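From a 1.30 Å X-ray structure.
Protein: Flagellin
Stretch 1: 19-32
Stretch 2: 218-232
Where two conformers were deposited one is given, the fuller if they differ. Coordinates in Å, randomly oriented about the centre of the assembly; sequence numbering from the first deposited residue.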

# COMPACT_ATOMS: atom_id res chain seq x y z
N SER A 19 3.06 16.51 -2.16
CA SER A 19 3.65 15.69 -3.22
C SER A 19 3.08 14.28 -3.26
O SER A 19 2.87 13.73 -4.34
N LEU A 20 2.80 13.70 -2.09
CA LEU A 20 2.20 12.36 -2.05
C LEU A 20 0.76 12.39 -2.58
O LEU A 20 0.39 11.51 -3.38
N GLN A 21 -0.02 13.40 -2.18
CA GLN A 21 -1.40 13.57 -2.68
C GLN A 21 -1.38 13.77 -4.21
O GLN A 21 -2.30 13.31 -4.90
N ARG A 22 -0.34 14.40 -4.74
CA ARG A 22 -0.21 14.61 -6.18
C ARG A 22 0.05 13.29 -6.89
O ARG A 22 -0.55 13.00 -7.92
N ILE A 23 0.95 12.46 -6.34
CA ILE A 23 1.23 11.16 -6.94
C ILE A 23 -0.07 10.32 -6.98
O ILE A 23 -0.32 9.62 -7.98
N ARG A 24 -0.89 10.40 -5.92
CA ARG A 24 -2.19 9.69 -5.89
C ARG A 24 -3.07 10.08 -7.07
O ARG A 24 -3.62 9.21 -7.75
N GLN A 25 -3.23 11.38 -7.30
CA GLN A 25 -4.09 11.82 -8.40
C GLN A 25 -3.51 11.36 -9.74
O GLN A 25 -4.27 10.95 -10.63
N LEU A 26 -2.19 11.41 -9.91
CA LEU A 26 -1.59 10.95 -11.17
C LEU A 26 -1.82 9.44 -11.38
O LEU A 26 -2.12 9.00 -12.50
N ALA A 27 -1.66 8.66 -10.32
CA ALA A 27 -1.92 7.24 -10.40
C ALA A 27 -3.38 6.93 -10.77
O ALA A 27 -3.64 6.01 -11.55
N VAL A 28 -4.32 7.67 -10.18
CA VAL A 28 -5.73 7.54 -10.54
C VAL A 28 -5.91 7.83 -12.03
O VAL A 28 -6.55 7.06 -12.75
N GLN A 29 -5.33 8.93 -12.50
CA GLN A 29 -5.40 9.30 -13.92
C GLN A 29 -4.85 8.20 -14.82
O GLN A 29 -5.40 7.92 -15.90
N ALA A 30 -3.76 7.57 -14.40
CA ALA A 30 -3.08 6.57 -15.20
C ALA A 30 -3.81 5.23 -15.22
O ALA A 30 -3.52 4.38 -16.04
N SER A 31 -4.75 5.03 -14.30
CA SER A 31 -5.37 3.72 -14.17
C SER A 31 -6.81 3.67 -14.69
O SER A 31 -7.44 2.62 -14.64
N ASN A 32 -7.32 4.78 -15.22
CA ASN A 32 -8.75 4.89 -15.56
C ASN A 32 -9.17 4.17 -16.85
O ASN A 32 -10.30 3.70 -16.96
N THR A 218 8.39 1.00 -2.54
CA THR A 218 8.50 2.29 -1.84
C THR A 218 8.28 3.43 -2.83
O THR A 218 8.33 3.24 -4.06
N VAL A 219 8.04 4.63 -2.31
CA VAL A 219 7.76 5.79 -3.18
C VAL A 219 8.87 5.95 -4.23
O VAL A 219 8.59 6.25 -5.38
N SER A 220 10.12 5.70 -3.84
CA SER A 220 11.27 5.82 -4.74
C SER A 220 11.12 5.07 -6.05
O SER A 220 11.56 5.55 -7.09
N ASN A 221 10.51 3.88 -6.00
CA ASN A 221 10.46 2.99 -7.16
C ASN A 221 9.07 2.85 -7.77
O ASN A 221 8.83 1.90 -8.52
N LEU A 222 8.16 3.80 -7.51
CA LEU A 222 6.86 3.79 -8.15
C LEU A 222 6.93 4.13 -9.63
O LEU A 222 7.67 5.03 -10.04
N ASP A 223 6.14 3.42 -10.41
CA ASP A 223 6.04 3.68 -11.85
C ASP A 223 4.60 3.41 -12.26
O ASP A 223 4.12 2.27 -12.15
N ILE A 224 3.92 4.46 -12.73
CA ILE A 224 2.49 4.39 -13.04
C ILE A 224 2.21 4.18 -14.53
O ILE A 224 1.07 4.29 -14.97
N SER A 225 3.25 3.86 -15.29
CA SER A 225 3.13 3.72 -16.73
C SER A 225 2.52 2.38 -17.14
O SER A 225 2.34 2.16 -18.34
N THR A 226 2.25 1.50 -16.18
CA THR A 226 1.48 0.28 -16.42
C THR A 226 0.36 0.25 -15.40
O THR A 226 0.44 0.87 -14.33
N GLN A 227 -0.71 -0.49 -15.72
CA GLN A 227 -1.88 -0.55 -14.84
C GLN A 227 -1.52 -1.12 -13.47
O GLN A 227 -1.92 -0.57 -12.43
N THR A 228 -0.76 -2.20 -13.46
CA THR A 228 -0.32 -2.82 -12.20
C THR A 228 0.52 -1.82 -11.40
O THR A 228 0.33 -1.70 -10.20
N GLY A 229 1.41 -1.10 -12.07
CA GLY A 229 2.25 -0.12 -11.39
C GLY A 229 1.46 1.03 -10.80
O GLY A 229 1.77 1.52 -9.72
N ALA A 230 0.42 1.46 -11.49
CA ALA A 230 -0.49 2.49 -10.99
C ALA A 230 -1.24 2.02 -9.73
O ALA A 230 -1.38 2.78 -8.75
N TYR A 231 -1.74 0.79 -9.76
CA TYR A 231 -2.38 0.22 -8.59
C TYR A 231 -1.40 0.08 -7.42
O TYR A 231 -1.77 0.37 -6.26
N GLN A 232 -0.17 -0.36 -7.69
CA GLN A 232 0.85 -0.41 -6.64
C GLN A 232 1.09 0.97 -6.04
O GLN A 232 1.24 1.10 -4.83

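Ile 224 lies at the centre of the contact and has the largest area covered by the other stretch. Its CA-to-CB bond points toward the helix 19-31, with chi1 p and chi2 t. Ile 224 CD1 lies 3.8 Å from Leu 26 CB and 3.8 Å from Ala 30 CB. Ile 224 CG2 lies 4.0 Å from Ala 27 CB. Ala 27 CA and Ala 230 CA are 5.0 Å apart. Ala 230 CB sits 3.8 Å from Ala 27 O and 4.3 Å from Ala 30 CB, where the two helices run roughly antiparallel, at 150°.

Toward the start of stretch 1 the packing is looser. Ile 23 (m, t) points toward stretch 2. Ile 23 CG2 is 4.4 Å from Leu 222 CD1, and Ile 23 CD1 is 4.3 Å from Val 219 CG1. Val 219 (t) also points in. Leu 20 (m, t) leaves its backbone sideways, but Leu 20 CD2 reaches Val 219 CG2 at 4.1 Å.

The other end is polar. Ser 31 (p) points in, and Ser 31 CB is 3.8 Å from Tyr 231 CE1. Gln 227 (t, p) bends inward so that Gln 227 NE2 donates to Ser 31 O at 2.8 Å. Gln 227 NE2 also donates to Tyr 231 OH at 2.6 Å. Water 1 bridges the stretches, its O donating to Ala 30 O at 2.8 Å and Ile 224 O at 2.9 Å.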

# COMPACT_ATOMS: atom_id res chain seq x y z
CB SER A 19 5.18 15.63 -3.13
OG SER A 19 5.77 16.83 -3.64
CB LEU A 20 2.25 11.80 -0.63
CG LEU A 20 3.66 11.59 -0.05
CD1 LEU A 20 3.59 11.25 1.43
CD2 LEU A 20 4.49 10.54 -0.78
CB GLN A 21 -2.15 14.73 -1.96
CG GLN A 21 -2.54 14.35 -0.52
CD GLN A 21 -3.28 15.40 0.33
OE1 GLN A 21 -3.27 16.60 0.06
NE2 GLN A 21 -3.88 14.92 1.42
CB ARG A 22 0.91 15.62 -6.49
CG ARG A 22 1.09 15.91 -7.96
CD ARG A 22 -0.05 16.72 -8.56
NE ARG A 22 0.19 16.99 -9.98
CZ ARG A 22 1.06 17.88 -10.45
NH1 ARG A 22 1.76 18.64 -9.63
NH2 ARG A 22 1.23 18.02 -11.74
CB ILE A 23 2.39 10.41 -6.24
CG1 ILE A 23 3.70 11.20 -6.42
CG2 ILE A 23 2.53 9.01 -6.81
CD1 ILE A 23 4.87 10.70 -5.59
CB ARG A 24 -2.97 9.94 -4.58
CG ARG A 24 -4.45 9.55 -4.63
CD ARG A 24 -5.18 9.87 -3.33
NE ARG A 24 -4.72 9.06 -2.20
CZ ARG A 24 -4.71 9.46 -0.93
NH1 ARG A 24 -5.12 10.67 -0.59
NH2 ARG A 24 -4.28 8.64 0.01
CB GLN A 25 -4.31 13.34 -8.42
CG GLN A 25 -4.56 14.02 -7.08
CD GLN A 25 -5.57 13.33 -6.17
OE1 GLN A 25 -6.57 12.74 -6.61
NE2 GLN A 25 -5.32 13.44 -4.86
CB LEU A 26 -0.09 11.27 -11.19
CG LEU A 26 0.24 12.77 -11.23
CD1 LEU A 26 1.67 12.99 -10.76
CD2 LEU A 26 0.03 13.37 -12.62
CB ALA A 27 -1.55 6.57 -9.09
CB VAL A 28 -6.65 8.45 -9.68
CG1 VAL A 28 -8.07 8.49 -10.22
CG2 VAL A 28 -6.64 7.96 -8.24
CB GLN A 29 -4.65 10.61 -14.17
CG GLN A 29 -4.98 11.23 -15.51
CD GLN A 29 -4.27 12.56 -15.81
OE1 GLN A 29 -4.29 13.01 -16.95
NE2 GLN A 29 -3.65 13.17 -14.80
CB ALA A 30 -1.67 6.36 -14.70
CB SER A 31 -5.29 3.27 -12.72
OG SER A 31 -6.10 4.08 -11.90
CB ASN A 32 -9.18 6.37 -15.61
CG ASN A 32 -9.39 6.98 -14.22
OD1 ASN A 32 -9.39 8.20 -14.07
ND2 ASN A 32 -9.58 6.14 -13.20
CB THR A 218 9.86 2.46 -1.13
OG1 THR A 218 10.92 2.36 -2.09
CG2 THR A 218 10.04 1.37 -0.03
CB VAL A 219 7.55 7.05 -2.33
CG1 VAL A 219 7.50 8.28 -3.22
CG2 VAL A 219 6.27 6.91 -1.51
CB SER A 220 12.54 5.35 -4.04
OG SER A 220 12.45 3.99 -3.63
CB ASN A 221 11.07 1.62 -6.81
CG ASN A 221 12.59 1.64 -6.75
OD1 ASN A 221 13.19 1.06 -5.85
ND2 ASN A 221 13.23 2.30 -7.71
CB LEU A 222 5.90 4.74 -7.45
CG LEU A 222 5.58 4.35 -6.00
CD1 LEU A 222 4.67 5.39 -5.38
CD2 LEU A 222 4.94 2.96 -5.95
CB ASP A 223 7.06 2.82 -12.61
CG ASP A 223 7.06 3.10 -14.09
OD1 ASP A 223 5.99 3.26 -14.64
OD2 ASP A 223 8.15 3.19 -14.70
CB ILE A 224 1.70 5.61 -12.49
CG1 ILE A 224 2.10 6.92 -13.20
CG2 ILE A 224 1.91 5.70 -10.98
CD1 ILE A 224 1.21 8.10 -12.88
CB SER A 225 4.50 3.91 -17.41
OG SER A 225 5.37 2.82 -17.20
CB THR A 226 2.31 -1.00 -16.25
OG1 THR A 226 2.70 -1.14 -14.88
CG2 THR A 226 3.52 -0.99 -17.16
CB GLN A 227 -3.00 -1.39 -15.47
CG GLN A 227 -4.31 -1.33 -14.70
CD GLN A 227 -5.06 -0.04 -14.94
OE1 GLN A 227 -4.53 0.88 -15.56
NE2 GLN A 227 -6.30 0.04 -14.47
CB THR A 228 0.48 -4.11 -12.45
OG1 THR A 228 -0.40 -5.08 -13.02
CG2 THR A 228 1.11 -4.66 -11.17
CB ALA A 230 -1.46 2.93 -12.08
CB TYR A 231 -3.03 -1.12 -8.90
CG TYR A 231 -4.22 -1.09 -9.86
CD1 TYR A 231 -5.02 0.05 -10.01
CD2 TYR A 231 -4.57 -2.22 -10.59
CE1 TYR A 231 -6.10 0.04 -10.88
CE2 TYR A 231 -5.66 -2.23 -11.45
CZ TYR A 231 -6.43 -1.10 -11.58
OH TYR A 231 -7.50 -1.11 -12.46
CB GLN A 232 2.16 -0.96 -7.19
CG GLN A 232 2.15 -2.45 -7.47
CD GLN A 232 3.42 -2.90 -8.17
OE1 GLN A 232 3.75 -2.37 -9.24
NE2 GLN A 232 4.12 -3.87 -7.60
O HOH W 1 -1.11 2.89 -16.31